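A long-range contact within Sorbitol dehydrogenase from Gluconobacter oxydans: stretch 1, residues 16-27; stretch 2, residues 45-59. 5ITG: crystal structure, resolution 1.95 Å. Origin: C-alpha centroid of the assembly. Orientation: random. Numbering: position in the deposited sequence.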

# COMPACT_ATOMS: atom_id res chain seq x y z
N ALA A 16 23.06 13.66 -1.24
CA ALA A 16 22.97 13.51 -2.68
C ALA A 16 23.05 12.04 -3.04
O ALA A 16 23.38 11.20 -2.20
N PRO A 17 22.72 11.69 -4.29
CA PRO A 17 22.78 10.28 -4.68
C PRO A 17 24.15 9.70 -4.33
O PRO A 17 25.17 10.29 -4.67
N PRO A 18 24.18 8.55 -3.64
CA PRO A 18 25.44 7.91 -3.25
C PRO A 18 26.10 7.10 -4.37
O PRO A 18 26.48 5.94 -4.16
N TYR A 19 26.23 7.70 -5.54
CA TYR A 19 26.83 7.04 -6.69
C TYR A 19 27.01 8.04 -7.83
O TYR A 19 26.43 9.12 -7.80
N ASP A 20 27.83 7.69 -8.82
CA ASP A 20 28.05 8.59 -9.95
C ASP A 20 26.79 8.53 -10.81
O ASP A 20 26.52 7.52 -11.46
N ILE A 21 26.03 9.62 -10.83
CA ILE A 21 24.80 9.68 -11.60
C ILE A 21 25.03 9.45 -13.10
O ILE A 21 24.12 9.03 -13.82
N ASP A 22 26.24 9.73 -13.56
CA ASP A 22 26.57 9.55 -14.98
C ASP A 22 26.89 8.11 -15.33
O ASP A 22 26.88 7.73 -16.50
N GLY A 23 27.17 7.30 -14.32
CA GLY A 23 27.51 5.91 -14.57
C GLY A 23 26.37 4.91 -14.59
O GLY A 23 26.54 3.79 -15.09
N ILE A 24 25.21 5.28 -14.07
CA ILE A 24 24.09 4.35 -14.04
C ILE A 24 23.35 4.25 -15.37
O ILE A 24 23.23 5.23 -16.11
N LYS A 25 22.87 3.05 -15.67
CA LYS A 25 22.13 2.77 -16.90
C LYS A 25 20.79 2.10 -16.57
O LYS A 25 20.67 1.34 -15.61
N PRO A 26 19.75 2.37 -17.39
CA PRO A 26 18.40 1.83 -17.23
C PRO A 26 18.28 0.30 -17.21
O PRO A 26 18.82 -0.39 -18.07
N GLY A 27 17.55 -0.21 -16.22
CA GLY A 27 17.34 -1.64 -16.10
C GLY A 27 15.89 -1.95 -15.76
O GLY A 27 15.44 -3.10 -15.82
N VAL A 45 16.01 1.05 -4.83
CA VAL A 45 16.94 0.98 -5.95
C VAL A 45 18.09 1.96 -5.75
O VAL A 45 19.25 1.65 -6.05
N GLU A 46 17.76 3.14 -5.24
CA GLU A 46 18.75 4.19 -4.99
C GLU A 46 19.89 3.67 -4.12
O GLU A 46 21.03 4.12 -4.26
N GLN A 47 19.58 2.73 -3.24
CA GLN A 47 20.57 2.17 -2.32
C GLN A 47 21.40 1.00 -2.84
O GLN A 47 22.30 0.54 -2.15
N ILE A 48 21.10 0.52 -4.04
CA ILE A 48 21.89 -0.58 -4.60
C ILE A 48 22.54 -0.17 -5.92
O ILE A 48 23.25 -0.96 -6.54
N LEU A 49 22.29 1.07 -6.34
CA LEU A 49 22.84 1.58 -7.59
C LEU A 49 24.37 1.72 -7.52
O LEU A 49 25.05 1.71 -8.55
N GLU A 50 24.89 1.85 -6.31
CA GLU A 50 26.33 1.97 -6.12
C GLU A 50 26.97 0.59 -6.21
O GLU A 50 28.19 0.47 -6.26
N HIS A 51 26.13 -0.44 -6.23
CA HIS A 51 26.59 -1.83 -6.31
C HIS A 51 26.39 -2.37 -7.72
O HIS A 51 27.26 -3.03 -8.28
N ALA A 52 25.21 -2.10 -8.27
CA ALA A 52 24.84 -2.55 -9.60
C ALA A 52 24.21 -1.35 -10.30
O ALA A 52 23.00 -1.15 -10.26
N PRO A 53 25.04 -0.53 -10.96
CA PRO A 53 24.61 0.67 -11.68
C PRO A 53 23.71 0.47 -12.90
O PRO A 53 23.25 1.45 -13.49
N ASP A 54 23.45 -0.77 -13.28
CA ASP A 54 22.61 -1.01 -14.45
C ASP A 54 21.13 -1.17 -14.14
O ASP A 54 20.39 -1.81 -14.88
N TRP A 55 20.69 -0.55 -13.04
CA TRP A 55 19.30 -0.65 -12.66
C TRP A 55 18.58 0.68 -12.53
O TRP A 55 17.68 0.83 -11.70
N ALA A 56 18.98 1.65 -13.35
CA ALA A 56 18.34 2.96 -13.33
C ALA A 56 16.90 2.72 -13.74
O ALA A 56 16.59 1.70 -14.34
N ILE A 57 16.03 3.67 -13.44
CA ILE A 57 14.62 3.53 -13.77
C ILE A 57 14.13 4.52 -14.81
O ILE A 57 14.42 5.71 -14.73
N VAL A 58 13.38 4.03 -15.80
CA VAL A 58 12.80 4.88 -16.83
C VAL A 58 11.32 4.93 -16.48
O VAL A 58 10.63 3.92 -16.55
N GLY A 59 10.82 6.11 -16.10
CA GLY A 59 9.42 6.22 -15.74
C GLY A 59 8.49 6.53 -16.90
O GLY A 59 8.86 7.26 -17.82

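What fills the apolar centre of the contact? Ile24 and Leu49 meet there, with Ile24 CG2 3.6 Å from Leu49 CG. Ile24 is buried and leaves its backbone sideways to the other stretch, with chi1 p (64°) and chi2 t. From this position its two carbon ends reach different neighbours: CG2 also lies 4.1 Å from Pro53 CB, while CD1 lies 4.1 Å from Ala56 CB. Leu49 points toward stretch 1, with chi1 at -127°, between the usual wells, and chi2 p. Ala56 also points toward stretch 1 and is buried; its single methyl fits between Ile24 and the ring of Pro26, whose CD is 4.3 Å from Ala56 CB.

How does Tyr19 join this centre to a charged group? Its CA-to-CB bond points toward stretch 2, and chi1 p (53°) with chi2 at 77° lays one ring face against Leu49. Leu49 CD2 sits 3.9 Å from the centroid of the Tyr19 ring, 29° off the ring normal, a CH-pi contact in which the methyl packs over the face; the closest pair is Tyr19 CZ to Leu49 CD2 at 3.4 Å. Near the ring plane, at the edge, lies the carboxylate of Glu46. The hydroxyl Tyr19 OH donates to Glu46 OE1 in a very short hydrogen bond of 2.4 Å. Glu46 starts sideways, but chi1 t, chi2 p and chi3 at -25° bring its end nearer to stretch 1. Glu46 is buried, and both of its carboxylate oxygens also have hydrogen-bond partners elsewhere in the structure.

What holds the other end of the contact, where side chains give way to backbone? Three hydrogen bonds do so: Lys25 N to Pro53 O at 2.7 Å, Ala56 N to Lys25 O at 2.8 Å, and Gly27 N to Ala56 O at 2.8 Å. The last two flank Pro26, which pairs with Ala56 in a parallel bridge. The side chains of that pair diverge: Pro26 points away overall, yet its CB still lies 3.6 Å from CG2 of Val58, whose chi1 is t. Gly27 has no side chain, and stretch 2 passes close by at this point: a CB built there would fall 2.2 Å from Asp54 O and 2.9 Å from Trp55 CE3, both clashes. Trp55 itself points away, with chi1 m.

Where does the contact reach its polar edge? On one flank, exposed Lys25 leaves sideways with chi1 m, and its CB comes within 3.4 Å of Asp54 OD1, but the rest of the chain leads away, so the two charged groups do not pair. Asp54, also chi1 m, brings its end nearer to stretch 1. On another flank, exposed Glu50, with chi1 p and chi2 t, packs its CB 3.4 Å from Pro18 O. The CA-to-CB bond of Pro18 points toward stretch 2, and its CG lies 4.0 Å from Glu46 O, while Pro17 CB lies 3.7 Å from Glu46 OE2.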

# COMPACT_ATOMS: atom_id res chain seq x y z
CB ALA A 16 24.10 14.28 -3.36
CB PRO A 17 22.54 10.34 -6.19
CG PRO A 17 21.59 11.49 -6.31
CD PRO A 17 22.21 12.52 -5.39
CB PRO A 18 25.02 7.04 -2.08
CG PRO A 18 23.66 6.56 -2.52
CD PRO A 18 23.03 7.84 -3.05
CB TYR A 19 25.93 5.88 -7.16
CG TYR A 19 24.50 6.31 -7.40
CD1 TYR A 19 24.15 7.01 -8.56
CD2 TYR A 19 23.51 6.05 -6.46
CE1 TYR A 19 22.85 7.44 -8.77
CE2 TYR A 19 22.20 6.47 -6.67
CZ TYR A 19 21.88 7.16 -7.82
OH TYR A 19 20.59 7.58 -8.03
CB ASP A 20 29.26 8.13 -10.76
CG ASP A 20 29.74 9.20 -11.73
OD1 ASP A 20 28.89 9.92 -12.30
OD2 ASP A 20 30.97 9.31 -11.92
CB ILE A 21 24.07 11.03 -11.39
CG1 ILE A 21 22.73 11.03 -12.13
CG2 ILE A 21 24.96 12.18 -11.87
CD1 ILE A 21 22.02 12.36 -12.12
CB ASP A 22 27.76 10.44 -15.36
CG ASP A 22 27.52 11.90 -15.05
OD1 ASP A 22 26.50 12.46 -15.51
OD2 ASP A 22 28.37 12.50 -14.34
CB ILE A 24 23.08 4.72 -12.92
CG1 ILE A 24 22.45 6.09 -13.19
CG2 ILE A 24 23.80 4.74 -11.58
CD1 ILE A 24 21.40 6.50 -12.16
CB LYS A 25 22.96 1.85 -17.80
CG LYS A 25 24.27 2.47 -18.28
CD LYS A 25 25.11 1.48 -19.06
CE LYS A 25 26.32 2.16 -19.72
NZ LYS A 25 27.25 2.79 -18.73
CB PRO A 26 17.64 2.44 -18.41
CG PRO A 26 18.37 3.73 -18.66
CD PRO A 26 19.81 3.30 -18.54
CB VAL A 45 16.21 1.26 -7.28
CG1 VAL A 45 17.22 1.44 -8.41
CG2 VAL A 45 15.26 0.11 -7.60
CB GLU A 46 18.08 5.38 -4.30
CG GLU A 46 19.00 6.55 -4.01
CD GLU A 46 19.15 7.47 -5.21
OE1 GLU A 46 18.96 7.00 -6.35
OE2 GLU A 46 19.45 8.67 -5.01
CB GLN A 47 19.87 1.76 -1.02
CG GLN A 47 19.15 2.90 -0.33
CD GLN A 47 18.24 2.42 0.78
OE1 GLN A 47 18.71 1.90 1.79
NE2 GLN A 47 16.93 2.58 0.59
CB ILE A 48 21.02 -1.85 -4.83
CG1 ILE A 48 19.76 -1.51 -5.64
CG2 ILE A 48 20.63 -2.46 -3.48
CD1 ILE A 48 20.03 -1.22 -7.10
CB LEU A 49 22.20 2.92 -7.91
CG LEU A 49 21.55 3.09 -9.29
CD1 LEU A 49 20.77 1.85 -9.67
CD2 LEU A 49 20.64 4.31 -9.27
CB GLU A 50 26.62 2.58 -4.74
CG GLU A 50 26.11 1.74 -3.59
CD GLU A 50 26.34 2.41 -2.24
OE1 GLU A 50 27.51 2.73 -1.93
OE2 GLU A 50 25.35 2.60 -1.50
CB HIS A 51 25.80 -2.69 -5.32
CG HIS A 51 25.95 -2.26 -3.90
ND1 HIS A 51 25.01 -2.54 -2.94
CD2 HIS A 51 26.95 -1.59 -3.27
CE1 HIS A 51 25.41 -2.06 -1.77
NE2 HIS A 51 26.58 -1.48 -1.95
CB ALA A 52 23.84 -3.69 -9.51
CB PRO A 53 25.94 1.32 -12.06
CG PRO A 53 26.81 0.14 -12.32
CD PRO A 53 26.49 -0.76 -11.15
CB ASP A 54 23.11 -2.24 -15.22
CG ASP A 54 24.44 -1.99 -15.91
OD1 ASP A 54 24.53 -1.01 -16.68
OD2 ASP A 54 25.38 -2.78 -15.70
CB TRP A 55 19.18 -1.45 -11.36
CG TRP A 55 19.61 -2.87 -11.52
CD1 TRP A 55 20.79 -3.43 -11.10
CD2 TRP A 55 18.88 -3.92 -12.16
NE1 TRP A 55 20.83 -4.76 -11.43
CE2 TRP A 55 19.67 -5.09 -12.09
CE3 TRP A 55 17.63 -3.98 -12.79
CZ2 TRP A 55 19.25 -6.31 -12.62
CZ3 TRP A 55 17.21 -5.20 -13.32
CH2 TRP A 55 18.02 -6.35 -13.23
CB ALA A 56 19.02 3.90 -14.32
CB ILE A 57 13.73 3.70 -12.51
CG1 ILE A 57 14.13 2.70 -11.42
CG2 ILE A 57 12.27 3.50 -12.87
CD1 ILE A 57 13.48 2.98 -10.06
CB VAL A 58 12.95 4.27 -18.24
CG1 VAL A 58 12.27 5.18 -19.26
CG2 VAL A 58 14.42 4.09 -18.59